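Local coordinates for Peptide/nickel transport system substrate-binding protein (Listeria monocytogenes serotype 1/2a, PDB 5KZT) that binds peptides as the extracellular substrate-binding protein of a probable oligopeptide uptake system, here captured with a peptide in its site, at residues D263-F277 and V489-Q503. Sequence-based numbering, arbitrary orientation. Where two conformers were deposited one is given.
Sequences DYVTVNNSSTFYIKF and VAIQPLYQRSTAYLQ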
# COMPACT_ATOMS: atom_id res chain seq x y z
N ASP A 263 -19.28 -18.57 8.39
CA ASP A 263 -18.43 -17.46 8.80
C ASP A 263 -17.36 -17.05 7.77
O ASP A 263 -16.58 -16.15 8.03
CB ASP A 263 -17.76 -17.82 10.13
CG ASP A 263 -18.74 -17.98 11.27
OD1 ASP A 263 -19.91 -17.53 11.18
OD2 ASP A 263 -18.33 -18.58 12.28
N TYR A 264 -17.37 -17.68 6.60
CA TYR A 264 -16.44 -17.34 5.52
C TYR A 264 -16.81 -15.99 4.95
O TYR A 264 -18.00 -15.68 4.76
CB TYR A 264 -16.53 -18.38 4.43
CG TYR A 264 -15.56 -18.28 3.28
CD1 TYR A 264 -14.25 -18.77 3.40
CD2 TYR A 264 -15.96 -17.78 2.05
CE1 TYR A 264 -13.38 -18.74 2.31
CE2 TYR A 264 -15.09 -17.73 0.96
CZ TYR A 264 -13.80 -18.21 1.10
OH TYR A 264 -12.97 -18.19 0.02
N VAL A 265 -15.81 -15.17 4.72
CA VAL A 265 -16.02 -13.87 4.10
C VAL A 265 -14.89 -13.63 3.11
O VAL A 265 -13.79 -14.18 3.26
CB VAL A 265 -16.07 -12.71 5.12
CG1 VAL A 265 -17.25 -12.83 6.06
CG2 VAL A 265 -14.79 -12.62 5.92
N THR A 266 -15.18 -12.81 2.11
CA THR A 266 -14.22 -12.43 1.08
C THR A 266 -14.15 -10.92 1.06
O THR A 266 -15.18 -10.24 1.10
CB THR A 266 -14.65 -12.89 -0.34
OG1 THR A 266 -15.04 -14.27 -0.32
CG2 THR A 266 -13.50 -12.74 -1.30
N VAL A 267 -12.93 -10.40 0.97
CA VAL A 267 -12.69 -8.97 0.92
C VAL A 267 -12.00 -8.70 -0.42
O VAL A 267 -10.96 -9.29 -0.68
CB VAL A 267 -11.81 -8.56 2.12
CG1 VAL A 267 -11.29 -7.13 1.99
CG2 VAL A 267 -12.60 -8.74 3.42
N ASN A 268 -12.60 -7.84 -1.26
CA ASN A 268 -11.95 -7.34 -2.48
C ASN A 268 -11.09 -6.16 -2.09
O ASN A 268 -11.58 -5.14 -1.63
CB ASN A 268 -12.97 -6.90 -3.53
CG ASN A 268 -12.33 -6.29 -4.78
OD1 ASN A 268 -11.09 -6.35 -4.99
ND2 ASN A 268 -13.17 -5.68 -5.63
N ASN A 269 -9.79 -6.29 -2.29
CA ASN A 269 -8.83 -5.29 -1.85
C ASN A 269 -8.57 -4.19 -2.91
O ASN A 269 -7.85 -3.25 -2.63
CB ASN A 269 -7.52 -6.00 -1.45
CG ASN A 269 -7.72 -7.02 -0.31
OD1 ASN A 269 -7.93 -8.20 -0.54
ND2 ASN A 269 -7.67 -6.55 0.93
N SER A 270 -9.11 -4.33 -4.13
CA SER A 270 -8.77 -3.46 -5.29
C SER A 270 -7.25 -3.24 -5.45
O SER A 270 -6.81 -2.16 -5.83
CB SER A 270 -9.49 -2.10 -5.20
OG SER A 270 -10.90 -2.25 -5.25
N SER A 271 -6.50 -4.30 -5.19
CA SER A 271 -5.05 -4.28 -5.21
C SER A 271 -4.59 -5.18 -6.34
O SER A 271 -5.28 -6.15 -6.69
CB SER A 271 -4.51 -4.76 -3.87
OG SER A 271 -4.91 -3.84 -2.86
N THR A 272 -3.44 -4.84 -6.92
CA THR A 272 -2.85 -5.61 -8.01
C THR A 272 -1.49 -6.13 -7.59
O THR A 272 -0.66 -5.37 -7.06
CB THR A 272 -2.68 -4.71 -9.24
OG1 THR A 272 -3.97 -4.20 -9.61
CG2 THR A 272 -2.05 -5.49 -10.40
N PHE A 273 -1.27 -7.43 -7.79
CA PHE A 273 0.01 -8.07 -7.58
C PHE A 273 0.66 -8.29 -8.93
O PHE A 273 0.00 -8.68 -9.90
CB PHE A 273 -0.15 -9.37 -6.80
CG PHE A 273 -0.09 -9.18 -5.32
CD1 PHE A 273 -1.18 -8.65 -4.64
CD2 PHE A 273 1.07 -9.45 -4.62
CE1 PHE A 273 -1.12 -8.44 -3.27
CE2 PHE A 273 1.13 -9.25 -3.25
CZ PHE A 273 0.04 -8.74 -2.58
N TYR A 274 1.95 -7.97 -9.01
CA TYR A 274 2.64 -7.94 -10.27
C TYR A 274 4.07 -8.36 -10.06
O TYR A 274 4.62 -8.22 -8.97
CB TYR A 274 2.57 -6.57 -10.93
CG TYR A 274 2.97 -5.41 -10.04
CD1 TYR A 274 2.01 -4.77 -9.26
CD2 TYR A 274 4.29 -4.94 -9.98
CE1 TYR A 274 2.34 -3.70 -8.44
CE2 TYR A 274 4.63 -3.87 -9.15
CZ TYR A 274 3.64 -3.25 -8.39
OH TYR A 274 3.92 -2.20 -7.56
N ILE A 275 4.67 -8.83 -11.15
CA ILE A 275 6.09 -9.13 -11.20
C ILE A 275 6.84 -7.83 -11.50
O ILE A 275 6.55 -7.17 -12.51
CB ILE A 275 6.43 -10.15 -12.32
CG1 ILE A 275 5.59 -11.43 -12.20
CG2 ILE A 275 7.92 -10.47 -12.31
CD1 ILE A 275 5.88 -12.27 -10.99
N LYS A 276 7.81 -7.49 -10.66
CA LYS A 276 8.78 -6.43 -10.96
C LYS A 276 10.06 -6.98 -11.60
O LYS A 276 10.65 -7.93 -11.10
CB LYS A 276 9.12 -5.67 -9.69
CG LYS A 276 7.97 -4.86 -9.13
CD LYS A 276 8.38 -4.01 -7.94
CE LYS A 276 9.17 -2.79 -8.35
NZ LYS A 276 9.40 -1.95 -7.16
N PHE A 277 10.50 -6.34 -12.67
CA PHE A 277 11.72 -6.72 -13.39
C PHE A 277 12.81 -5.69 -13.12
O PHE A 277 12.80 -4.61 -13.73
CB PHE A 277 11.43 -6.74 -14.89
CG PHE A 277 10.44 -7.81 -15.30
CD1 PHE A 277 10.75 -9.16 -15.15
CD2 PHE A 277 9.22 -7.46 -15.87
CE1 PHE A 277 9.84 -10.15 -15.54
CE2 PHE A 277 8.32 -8.46 -16.27
CZ PHE A 277 8.63 -9.79 -16.10
N VAL A 489 6.90 -3.75 -21.30
CA VAL A 489 6.95 -4.87 -20.34
C VAL A 489 7.76 -4.48 -19.07
O VAL A 489 8.66 -5.21 -18.63
CB VAL A 489 7.56 -6.15 -20.98
CG1 VAL A 489 7.10 -7.39 -20.22
CG2 VAL A 489 7.18 -6.29 -22.45
N ALA A 490 7.46 -3.30 -18.52
CA ALA A 490 8.13 -2.81 -17.29
C ALA A 490 7.86 -3.74 -16.11
O ALA A 490 8.74 -3.97 -15.26
CB ALA A 490 7.63 -1.41 -16.96
N ILE A 491 6.62 -4.22 -16.05
CA ILE A 491 6.12 -5.16 -15.02
C ILE A 491 5.14 -6.12 -15.66
O ILE A 491 4.75 -5.93 -16.80
CB ILE A 491 5.37 -4.43 -13.90
CG1 ILE A 491 4.17 -3.65 -14.46
CG2 ILE A 491 6.31 -3.51 -13.15
CD1 ILE A 491 3.20 -3.23 -13.41
N GLN A 492 4.73 -7.14 -14.92
CA GLN A 492 3.69 -8.07 -15.38
C GLN A 492 2.63 -8.26 -14.30
O GLN A 492 2.84 -9.00 -13.35
CB GLN A 492 4.28 -9.43 -15.80
CG GLN A 492 3.26 -10.52 -16.19
CD GLN A 492 2.29 -10.13 -17.31
OE1 GLN A 492 1.77 -9.02 -17.33
NE2 GLN A 492 2.04 -11.06 -18.25
N PRO A 493 1.47 -7.59 -14.45
CA PRO A 493 0.34 -7.92 -13.59
C PRO A 493 0.02 -9.42 -13.59
O PRO A 493 0.01 -10.05 -14.64
CB PRO A 493 -0.79 -7.10 -14.19
CG PRO A 493 -0.08 -5.89 -14.73
CD PRO A 493 1.18 -6.44 -15.33
N LEU A 494 -0.23 -9.96 -12.40
CA LEU A 494 -0.49 -11.39 -12.24
C LEU A 494 -1.92 -11.60 -11.77
O LEU A 494 -2.65 -12.35 -12.40
CB LEU A 494 0.50 -12.01 -11.26
CG LEU A 494 1.33 -13.15 -11.85
CD1 LEU A 494 2.50 -13.51 -10.95
CD2 LEU A 494 0.45 -14.37 -12.13
N TYR A 495 -2.30 -10.95 -10.67
CA TYR A 495 -3.67 -11.05 -10.13
C TYR A 495 -4.19 -9.81 -9.43
O TYR A 495 -3.42 -8.98 -8.95
CB TYR A 495 -3.79 -12.27 -9.21
CG TYR A 495 -3.01 -12.23 -7.89
CD1 TYR A 495 -1.71 -12.72 -7.80
CD2 TYR A 495 -3.60 -11.76 -6.72
CE1 TYR A 495 -1.02 -12.73 -6.60
CE2 TYR A 495 -2.92 -11.77 -5.52
CZ TYR A 495 -1.64 -12.25 -5.45
OH TYR A 495 -0.95 -12.25 -4.24
N GLN A 496 -5.52 -9.73 -9.40
CA GLN A 496 -6.23 -8.70 -8.66
C GLN A 496 -6.62 -9.37 -7.36
O GLN A 496 -7.30 -10.41 -7.36
CB GLN A 496 -7.49 -8.28 -9.41
CG GLN A 496 -7.25 -7.86 -10.84
CD GLN A 496 -8.55 -7.53 -11.56
OE1 GLN A 496 -9.25 -6.59 -11.15
NE2 GLN A 496 -8.90 -8.32 -12.59
N ARG A 497 -6.21 -8.79 -6.24
CA ARG A 497 -6.26 -9.51 -4.97
C ARG A 497 -7.61 -9.43 -4.27
O ARG A 497 -8.18 -8.36 -4.12
CB ARG A 497 -5.17 -8.99 -4.04
CG ARG A 497 -4.78 -9.94 -2.93
CD ARG A 497 -5.17 -9.45 -1.56
NE ARG A 497 -4.31 -8.42 -1.00
CZ ARG A 497 -3.21 -8.61 -0.25
NH1 ARG A 497 -2.54 -7.56 0.21
NH2 ARG A 497 -2.73 -9.82 0.04
N SER A 498 -8.11 -10.60 -3.87
CA SER A 498 -9.11 -10.71 -2.80
C SER A 498 -8.51 -11.54 -1.68
O SER A 498 -7.54 -12.28 -1.90
CB SER A 498 -10.41 -11.33 -3.31
OG SER A 498 -11.16 -10.41 -4.09
N THR A 499 -9.08 -11.42 -0.48
CA THR A 499 -8.58 -12.10 0.71
C THR A 499 -9.76 -12.82 1.37
O THR A 499 -10.85 -12.25 1.49
CB THR A 499 -7.94 -11.10 1.70
OG1 THR A 499 -6.94 -10.33 1.03
CG2 THR A 499 -7.29 -11.83 2.86
N ALA A 500 -9.56 -14.08 1.72
CA ALA A 500 -10.61 -14.88 2.37
C ALA A 500 -10.29 -15.04 3.85
O ALA A 500 -9.12 -15.16 4.24
CB ALA A 500 -10.73 -16.24 1.72
N TYR A 501 -11.34 -15.06 4.66
CA TYR A 501 -11.25 -15.18 6.11
C TYR A 501 -12.38 -16.03 6.63
O TYR A 501 -13.44 -16.13 6.00
CB TYR A 501 -11.40 -13.83 6.81
CG TYR A 501 -10.41 -12.74 6.47
CD1 TYR A 501 -10.63 -11.89 5.40
CD2 TYR A 501 -9.30 -12.52 7.28
CE1 TYR A 501 -9.74 -10.86 5.10
CE2 TYR A 501 -8.39 -11.50 6.99
CZ TYR A 501 -8.62 -10.67 5.91
OH TYR A 501 -7.74 -9.65 5.63
N LEU A 502 -12.16 -16.64 7.79
CA LEU A 502 -13.26 -16.93 8.69
C LEU A 502 -13.33 -15.75 9.63
O LEU A 502 -12.29 -15.26 10.09
CB LEU A 502 -13.05 -18.22 9.48
CG LEU A 502 -13.12 -19.55 8.73
CD1 LEU A 502 -13.16 -20.68 9.75
CD2 LEU A 502 -14.32 -19.64 7.80
N GLN A 503 -14.55 -15.27 9.89
CA GLN A 503 -14.78 -14.11 10.74
C GLN A 503 -15.92 -14.39 11.69
O GLN A 503 -17.01 -14.69 11.23
CB GLN A 503 -15.14 -12.91 9.87
CG GLN A 503 -15.29 -11.60 10.64
CD GLN A 503 -15.56 -10.42 9.72
OE1 GLN A 503 -14.72 -10.07 8.88
NE2 GLN A 503 -16.73 -9.82 9.86
O HOH W 1 -8.31 -6.49 -6.47
O HOH W 2 11.45 -3.13 -15.65
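Phe273 and Tyr495 form one of the hydrogen-bonded pairs of two long antiparallel strands, 264-277 and 491-503, whose axes come within 4.3 Å at 148°. The regular register is disturbed twice. At Asn269 and Ser270 strand 264-277 bows outward in an Asx turn, where Asn268 OD1 accepts from Ser270 N, and a water lies between Ser271 O and Arg497 O, within hydrogen-bonding distance of both. Further on, Leu494 and Tyr495 both face Phe273 in a classic beta bulge: Phe273 O takes a 2.8 Å bond from Leu494 N and a weak one of 3.3 Å from Tyr495 N. Proline suits position 493 because its nitrogen, which has no hydrogen to give, lies at a non-hydrogen-bonded pair with Tyr274.

The side chains of Phe273 and Tyr495 run side by side with nearly parallel planes, but slid apart, so that Tyr495 OH sits over the centre of the phenylalanine ring, 3.4 Å from Phe273 CG, while Phe273 CB makes a CH-pi contact 3.6 Å from the Tyr495 ring centroid. Arg497 bends at chi2 (-112°) and chi3 (-78°), which brings its guanidinium face against the edge of the Phe273 ring, with CZ 3.7 Å from Phe273 CE1 and the planes steeply inclined; its buried NE has no partner. On the same face, Ile275 CD1 meets Leu494 CD1 at 3.6 Å; on the other, Ile491 CD1 covers one face of the Tyr274 ring.

Three polar groups hydrogen-bond the bound peptide: Tyr495 OH a basic side chain, Arg497 NH2 the backbone, and Ser271 OG, in the conformer given, an acidic side chain. The paired strands form part of the peptide site and are consistent with the long strands that link the two lobes in the solute-binding protein family 5 (OppA-type) fold.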